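Local coordinates for protein putative cellulase CEL6 (Mycobacterium tuberculosis, PDB 1UP3) that probably hydrolyses internal beta-1,4-glycosidic bonds of cellulose as an endoglucanase of glycoside hydrolase family 6, at residues Q40-W43 / A47-P50; A58-A63 / P71-Y76. One frame throughout, in Å; residues are numbered along the deposited sequence. Where two conformers were deposited one is given.

Contact 1 of 2, residues Q40-W43 / A47-P50; sequences QSYW and AFPP
W43 gives its indole NE1 to the carbonyl oxygen of I260, which OG of S41 also grips and which helps to fix the indole, while the backbone oxygen of W43 merely lies beside the ring of F48, in loose contact. The setting is the first strand, 42-44, of the parallel sheet in the modified beta/alpha barrel of family 6, together with the loop that leads from it into helix 50-66. The main chains stay well apart, with W43 CA and F48 CA 10.2 Å from each other, so side chains bridge the gap from both segments. CB of F48 points toward the strand, and with chi1 at -56° CG stands anti to the carbonyl carbon. CE1 of that ring lies 4.1 Å from W43 O. In Y42 a chi1 of -171° puts CG anti to N and carries the phenol end toward the loop. The contact is small, burying 93 Å² in all, and consists of van der Waals packing; the phenylalanine ring also rests on V53 and T56 of helix 50-66. The nearest atoms of the Y42 side chain and a bound polyether, probably from the crystallisation liquor, are about 3 Å apart. Y42 OH meets the F48 ring obliquely, 3.9 Å from CE2.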
ATOM      1  N   GLN A  40       8.348   3.235   5.200  0.50  6.53           N
ATOM      2  CA  GLN A  40       7.295   3.291   4.179  0.50  6.71           C
ATOM      3  C   GLN A  40       6.836   1.859   3.864  0.50  7.05           C
ATOM      4  O   GLN A  40       6.634   1.092   4.777  0.50  8.43           O
ATOM      5  CB  GLN A  40       7.739   4.174   2.997  1.00  6.72           C
ATOM      6  CG  GLN A  40       7.932   5.606   3.502  1.00  6.86           C
ATOM      7  CD  GLN A  40       8.773   6.490   2.602  1.00  8.33           C
ATOM      8  OE1 GLN A  40       8.604   6.478   1.405  1.00  9.20           O
ATOM      9  NE2 GLN A  40       9.660   7.273   3.195  1.00  9.93           N
ATOM     10  N   SER A  41       6.606   1.505   2.618  0.50  6.79           N
ATOM     11  CA  SER A  41       6.424   0.088   2.248  0.50  6.82           C
ATOM     12  C   SER A  41       7.209  -0.129   0.984  1.00  6.79           C
ATOM     13  O   SER A  41       7.463   0.824   0.220  1.00  7.79           O
ATOM     14  CB  SER A  41       4.956  -0.303   2.007  1.00  7.36           C
ATOM     15  OG  SER A  41       4.478   0.248   0.787  1.00  8.58           O
ATOM     16  N   TYR A  42       7.596  -1.373   0.737  1.00  5.86           N
ATOM     17  CA  TYR A  42       8.375  -1.755  -0.434  1.00  6.23           C
ATOM     18  C   TYR A  42       7.429  -2.409  -1.443  1.00  6.28           C
ATOM     19  O   TYR A  42       6.836  -3.420  -1.163  1.00  6.02           O
ATOM     20  CB  TYR A  42       9.495  -2.709   0.011  1.00  7.39           C
ATOM     21  CG  TYR A  42      10.501  -3.019  -1.074  1.00 11.25           C
ATOM     22  CD1 TYR A  42      11.515  -2.119  -1.377  1.00 15.37           C
ATOM     23  CD2 TYR A  42      10.454  -4.194  -1.770  1.00 19.33           C
ATOM     24  CE1 TYR A  42      12.456  -2.385  -2.364  1.00 20.60           C
ATOM     25  CE2 TYR A  42      11.401  -4.474  -2.772  1.00 22.63           C
ATOM     26  CZ  TYR A  42      12.383  -3.567  -3.062  1.00 23.56           C
ATOM     27  OH  TYR A  42      13.307  -3.834  -4.070  1.00 28.92           O
ATOM     28  N   TRP A  43       7.315  -1.807  -2.634  1.00  5.66           N
ATOM     29  CA  TRP A  43       6.343  -2.246  -3.618  1.00  5.34           C
ATOM     30  C   TRP A  43       6.972  -3.256  -4.567  1.00  5.62           C
ATOM     31  O   TRP A  43       8.061  -2.979  -5.134  1.00  7.63           O
ATOM     32  CB  TRP A  43       5.847  -1.060  -4.423  1.00  5.52           C
ATOM     33  CG  TRP A  43       4.966  -0.086  -3.669  1.00  5.44           C
ATOM     34  CD1 TRP A  43       5.270   0.596  -2.533  1.00  6.35           C
ATOM     35  CD2 TRP A  43       3.611   0.230  -3.964  1.00  4.02           C
ATOM     36  NE1 TRP A  43       4.197   1.375  -2.149  1.00  5.33           N
ATOM     37  CE2 TRP A  43       3.162   1.158  -3.010  1.00  5.18           C
ATOM     38  CE3 TRP A  43       2.726  -0.159  -4.983  1.00  5.15           C
ATOM     39  CZ2 TRP A  43       1.881   1.689  -3.017  1.00  6.04           C
ATOM     40  CZ3 TRP A  43       1.462   0.378  -5.006  1.00  5.28           C
ATOM     41  CH2 TRP A  43       1.037   1.298  -4.014  1.00  5.72           C
ATOM     42  N   ALA A  47       8.081  -6.537 -12.400  1.00 10.73           N
ATOM     43  CA  ALA A  47       9.537  -6.373 -12.543  1.00 11.60           C
ATOM     44  C   ALA A  47      10.336  -7.424 -11.767  1.00 10.94           C
ATOM     45  O   ALA A  47      11.540  -7.557 -11.958  1.00 11.57           O
ATOM     46  CB  ALA A  47       9.964  -5.011 -12.093  1.00 12.30           C
ATOM     47  N   PHE A  48       9.679  -8.105 -10.808  1.00  9.77           N
ATOM     48  CA  PHE A  48      10.281  -9.133  -9.973  1.00  9.48           C
ATOM     49  C   PHE A  48       9.595 -10.444 -10.350  1.00  8.63           C
ATOM     50  O   PHE A  48       8.507 -10.757  -9.859  1.00  9.05           O
ATOM     51  CB  PHE A  48      10.050  -8.833  -8.491  1.00  9.75           C
ATOM     52  CG  PHE A  48      10.540  -7.493  -8.053  1.00  9.71           C
ATOM     53  CD1 PHE A  48       9.758  -6.381  -8.254  1.00 12.95           C
ATOM     54  CD2 PHE A  48      11.778  -7.352  -7.450  1.00 11.41           C
ATOM     55  CE1 PHE A  48      10.177  -5.125  -7.874  1.00 13.52           C
ATOM     56  CE2 PHE A  48      12.225  -6.085  -7.060  1.00 15.19           C
ATOM     57  CZ  PHE A  48      11.402  -4.971  -7.276  1.00 14.69           C
ATOM     58  N   PRO A  49      10.175 -11.202 -11.278  1.00  9.05           N
ATOM     59  CA  PRO A  49       9.454 -12.380 -11.785  1.00  9.14           C
ATOM     60  C   PRO A  49       9.307 -13.498 -10.768  1.00  8.64           C
ATOM     61  O   PRO A  49      10.079 -13.527  -9.822  1.00  8.02           O
ATOM     62  CB  PRO A  49      10.336 -12.864 -12.945  1.00  9.71           C
ATOM     63  CG  PRO A  49      11.701 -12.323 -12.639  1.00 10.94           C
ATOM     64  CD  PRO A  49      11.485 -11.016 -11.898  1.00  9.88           C
ATOM     65  N   PRO A  50       8.359 -14.430 -10.955  1.00  8.58           N
ATOM     66  CA  PRO A  50       8.209 -15.582 -10.076  1.00  8.38           C
ATOM     67  C   PRO A  50       9.510 -16.320  -9.802  1.00  9.52           C
ATOM     68  O   PRO A  50       9.737 -16.843  -8.691  1.00  9.55           O
ATOM     69  CB  PRO A  50       7.194 -16.458 -10.822  1.00  9.22           C
ATOM     70  CG  PRO A  50       6.407 -15.504 -11.613  1.00 10.06           C
ATOM     71  CD  PRO A  50       7.323 -14.414 -12.013  1.00  9.96           C
TER

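Contact 2 of 2, residues A58-A63 / P71-Y76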
ATOM      1  N   ALA A  58      12.846 -12.728   0.651  1.00  6.34           N
ATOM      2  CA  ALA A  58      13.605 -13.268   1.778  1.00  6.29           C
ATOM      3  C   ALA A  58      14.697 -12.271   2.216  1.00  7.00           C
ATOM      4  O   ALA A  58      14.950 -12.098   3.426  1.00  7.35           O
ATOM      5  CB  ALA A  58      14.228 -14.583   1.432  1.00  6.95           C
ATOM      6  N   ARG A  59      15.328 -11.612   1.261  1.00  7.20           N
ATOM      7  CA  ARG A  59      16.379 -10.623   1.538  1.00  7.61           C
ATOM      8  C   ARG A  59      15.787  -9.472   2.333  1.00  7.01           C
ATOM      9  O   ARG A  59      16.339  -9.041   3.338  1.00  7.62           O
ATOM     10  CB  ARG A  59      16.966 -10.095   0.214  1.00  8.32           C
ATOM     11  CG  ARG A  59      18.016  -9.049   0.344  1.00 11.82           C
ATOM     12  CD  ARG A  59      18.503  -8.575  -1.015  1.00 12.82           C
ATOM     13  NE  ARG A  59      19.530  -7.562  -0.889  1.00 15.71           N
ATOM     14  CZ  ARG A  59      19.275  -6.283  -0.698  1.00 20.23           C
ATOM     15  NH1 ARG A  59      18.030  -5.852  -0.624  1.00 20.19           N
ATOM     16  NH2 ARG A  59      20.269  -5.421  -0.588  1.00 21.13           N
ATOM     17  N   TYR A  60      14.655  -8.961   1.873  1.00  7.72           N
ATOM     18  CA  TYR A  60      14.060  -7.775   2.506  1.00  7.11           C
ATOM     19  C   TYR A  60      13.545  -8.093   3.916  1.00  7.64           C
ATOM     20  O   TYR A  60      13.820  -7.328   4.877  1.00  7.25           O
ATOM     21  CB  TYR A  60      12.935  -7.214   1.625  1.00  7.59           C
ATOM     22  CG  TYR A  60      12.528  -5.808   2.029  1.00  8.20           C
ATOM     23  CD1 TYR A  60      13.183  -4.694   1.494  1.00 11.79           C
ATOM     24  CD2 TYR A  60      11.455  -5.583   2.850  1.00 10.53           C
ATOM     25  CE1 TYR A  60      12.810  -3.422   1.840  1.00 10.59           C
ATOM     26  CE2 TYR A  60      11.073  -4.287   3.196  1.00  8.99           C
ATOM     27  CZ  TYR A  60      11.764  -3.228   2.693  1.00 12.14           C
ATOM     28  OH  TYR A  60      11.385  -1.924   2.994  1.00 12.83           O
ATOM     29  N   THR A  61      12.850  -9.208   4.067  1.00  6.95           N
ATOM     30  CA  THR A  61      12.300  -9.566   5.380  1.00  7.71           C
ATOM     31  C   THR A  61      13.431  -9.931   6.355  1.00  7.98           C
ATOM     32  O   THR A  61      13.389  -9.632   7.546  1.00  7.35           O
ATOM     33  CB  THR A  61      11.249 -10.660   5.331  1.00  9.23           C
ATOM     34  OG1 THR A  61      11.786 -11.860   4.806  1.00 12.34           O
ATOM     35  CG2 THR A  61      10.106 -10.290   4.405  1.00  9.96           C
ATOM     36  N   GLY A  62      14.462 -10.563   5.834  1.00  7.55           N
ATOM     37  CA  GLY A  62      15.626 -10.888   6.640  1.00  8.52           C
ATOM     38  C   GLY A  62      16.399  -9.648   7.077  1.00  6.36           C
ATOM     39  O   GLY A  62      16.895  -9.595   8.216  1.00  6.62           O
ATOM     40  N   ALA A  63      16.503  -8.639   6.202  1.00  5.93           N
ATOM     41  CA  ALA A  63      17.149  -7.386   6.564  1.00  6.85           C
ATOM     42  C   ALA A  63      16.361  -6.654   7.641  1.00  6.82           C
ATOM     43  O   ALA A  63      16.932  -6.097   8.577  1.00  6.84           O
ATOM     44  CB  ALA A  63      17.323  -6.484   5.349  1.00  7.19           C
ATOM     45  N   PRO A  71       8.959  -5.359   8.460  1.00  5.21           N
ATOM     46  CA  PRO A  71       8.927  -4.928   7.058  1.00  5.53           C
ATOM     47  C   PRO A  71       7.489  -4.817   6.583  1.00  5.95           C
ATOM     48  O   PRO A  71       6.658  -5.617   6.977  1.00  6.33           O
ATOM     49  CB  PRO A  71       9.661  -6.048   6.336  1.00  5.67           C
ATOM     50  CG  PRO A  71       9.358  -7.213   7.114  1.00  5.19           C
ATOM     51  CD  PRO A  71       9.265  -6.797   8.568  1.00  5.19           C
ATOM     52  N   VAL A  72       7.244  -3.866   5.701  1.00  5.44           N
ATOM     53  CA  VAL A  72       5.932  -3.698   5.051  1.00  6.19           C
ATOM     54  C   VAL A  72       6.164  -3.806   3.557  1.00  5.65           C
ATOM     55  O   VAL A  72       7.009  -3.067   2.984  1.00  6.10           O
ATOM     56  CB  VAL A  72       5.277  -2.338   5.375  1.00  6.75           C
ATOM     57  CG1 VAL A  72       3.901  -2.284   4.801  1.00  7.32           C
ATOM     58  CG2 VAL A  72       5.254  -2.056   6.914  1.00  7.68           C
ATOM     59  N   LEU A  73       5.482  -4.778   2.945  1.00  5.95           N
ATOM     60  CA  LEU A  73       5.590  -5.069   1.526  1.00  6.94           C
ATOM     61  C   LEU A  73       4.219  -4.806   0.898  1.00  7.13           C
ATOM     62  O   LEU A  73       3.198  -5.194   1.468  1.00  7.71           O
ATOM     63  CB  LEU A  73       6.008  -6.518   1.293  1.00  9.45           C
ATOM     64  CG  LEU A  73       7.449  -6.745   1.789  1.00 14.29           C
ATOM     65  CD1 LEU A  73       7.531  -8.078   2.413  1.00 23.55           C
ATOM     66  CD2 LEU A  73       8.433  -6.642   0.670  1.00 19.72           C
ATOM     67  N   THR A  74       4.223  -4.186  -0.277  1.00  5.44           N
ATOM     68  CA  THR A  74       3.012  -3.962  -1.057  1.00  5.43           C
ATOM     69  C   THR A  74       3.055  -4.762  -2.343  1.00  5.40           C
ATOM     70  O   THR A  74       3.988  -4.610  -3.116  1.00  6.27           O
ATOM     71  CB  THR A  74       2.870  -2.502  -1.332  1.00  6.29           C
ATOM     72  OG1 THR A  74       2.741  -1.811  -0.072  1.00  6.89           O
ATOM     73  CG2 THR A  74       1.560  -2.210  -2.119  1.00  5.66           C
ATOM     74  N   LEU A  75       2.087  -5.643  -2.538  1.00  5.16           N
ATOM     75  CA  LEU A  75       2.026  -6.438  -3.760  1.00  5.23           C
ATOM     76  C   LEU A  75       1.170  -5.712  -4.778  1.00  5.65           C
ATOM     77  O   LEU A  75       0.007  -5.438  -4.529  1.00  6.59           O
ATOM     78  CB  LEU A  75       1.475  -7.845  -3.455  1.00  5.87           C
ATOM     79  CG  LEU A  75       2.251  -8.633  -2.393  1.00  7.82           C
ATOM     80  CD1 LEU A  75       1.657 -10.032  -2.246  1.00 10.74           C
ATOM     81  CD2 LEU A  75       3.746  -8.741  -2.696  1.00 11.28           C
ATOM     82  N   TYR A  76       1.722  -5.444  -5.957  1.00  5.13           N
ATOM     83  CA  TYR A  76       1.027  -4.626  -6.966  1.00  5.26           C
ATOM     84  C   TYR A  76       1.275  -5.220  -8.355  1.00  5.16           C
ATOM     85  O   TYR A  76       1.883  -4.582  -9.224  1.00  6.21           O
ATOM     86  CB  TYR A  76       1.524  -3.172  -6.845  1.00  5.07           C
ATOM     87  CG  TYR A  76       0.732  -2.090  -7.564  1.00  4.97           C
ATOM     88  CD1 TYR A  76      -0.648  -2.037  -7.436  1.00  5.94           C
ATOM     89  CD2 TYR A  76       1.375  -1.108  -8.293  1.00  6.88           C
ATOM     90  CE1 TYR A  76      -1.411  -1.041  -8.062  1.00  8.47           C
ATOM     91  CE2 TYR A  76       0.656  -0.085  -8.922  1.00  7.18           C
ATOM     92  CZ  TYR A  76      -0.731  -0.041  -8.781  1.00  7.07           C
ATOM     93  OH  TYR A  76      -1.455   0.963  -9.419  1.00  7.74           O
TER
HETATM   94  O   HOH W   1       9.281  -1.712   4.877  0.60  9.47           O
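This is a buried, mainly apolar helix-on-sheet contact, in which segment 58-63 of helix 50-66 lies against the beginning of strand 72-75. The short axes are 10.1 Å apart at closest approach and make an angle of 155°, so helix and strand run nearly antiparallel. The nearest main-chain pair is T61 and P71, whose CA atoms are 6.0 Å apart, and the contact is concentrated at that end of the strand. Y60 and T61 supply the helical side of it. With chi1 at -165°, CG of Y60 stands anti to N, and the Y60 side chain runs antiparallel to those of P71 and L73, passing alongside both. Its CE2 lies 3.9 Å from P71 CB, and its CD2 is 3.9 Å from L73 CD2, both approaches being oblique to the ring. The packing belongs to a beta-alpha-beta unit: the helix following strand 42-44 covers the sheet and returns the chain to the neighbouring parallel strand 72-75. T61 adds a second patch. Its chi1 of 61° sets OG1 between N and the carbonyl carbon, within the helix, where it bonds to V57 O; the methyl is thereby turned to the sheet, and CG2 touches L73 CD1 at 3.9 Å, the two side chains crossing at about a right angle. P71 CG packs against the T61 backbone, 4.1 Å from its CA. Farther out, the phenol of Y60 is linked to the strand through a water in the plane of the ring at its edge: Y60 OH lies 2.8 Å from the water oxygen, which accepts a hydrogen bond from V72 N at 3.1 Å. Y60 is also stacked on Y42 and meets Y11 edge-to-face.

In the fold
Contact 1 lies at the surface and contact 2 is buried, yet both belong to the same beta-alpha-beta unit, with centres about 8 Å apart. Contact 1 sets F48 of the loop beside Y42 and W43 of strand 42-44; contact 2 seats the following helix on the neighbouring strand. They meet directly: Y42 O and T74 N, 2.9 Å apart, probably form a sheet hydrogen bond, and S41 OG and T74 OG1, at 2.8 Å, probably form a side-chain one. The larger interface, 205 Å² against 93 Å², combines packing of an aromatic ring on aliphatic side chains, and of a threonine methyl, with a water bridge, whereas contact 1 rests on a single phenylalanine ring.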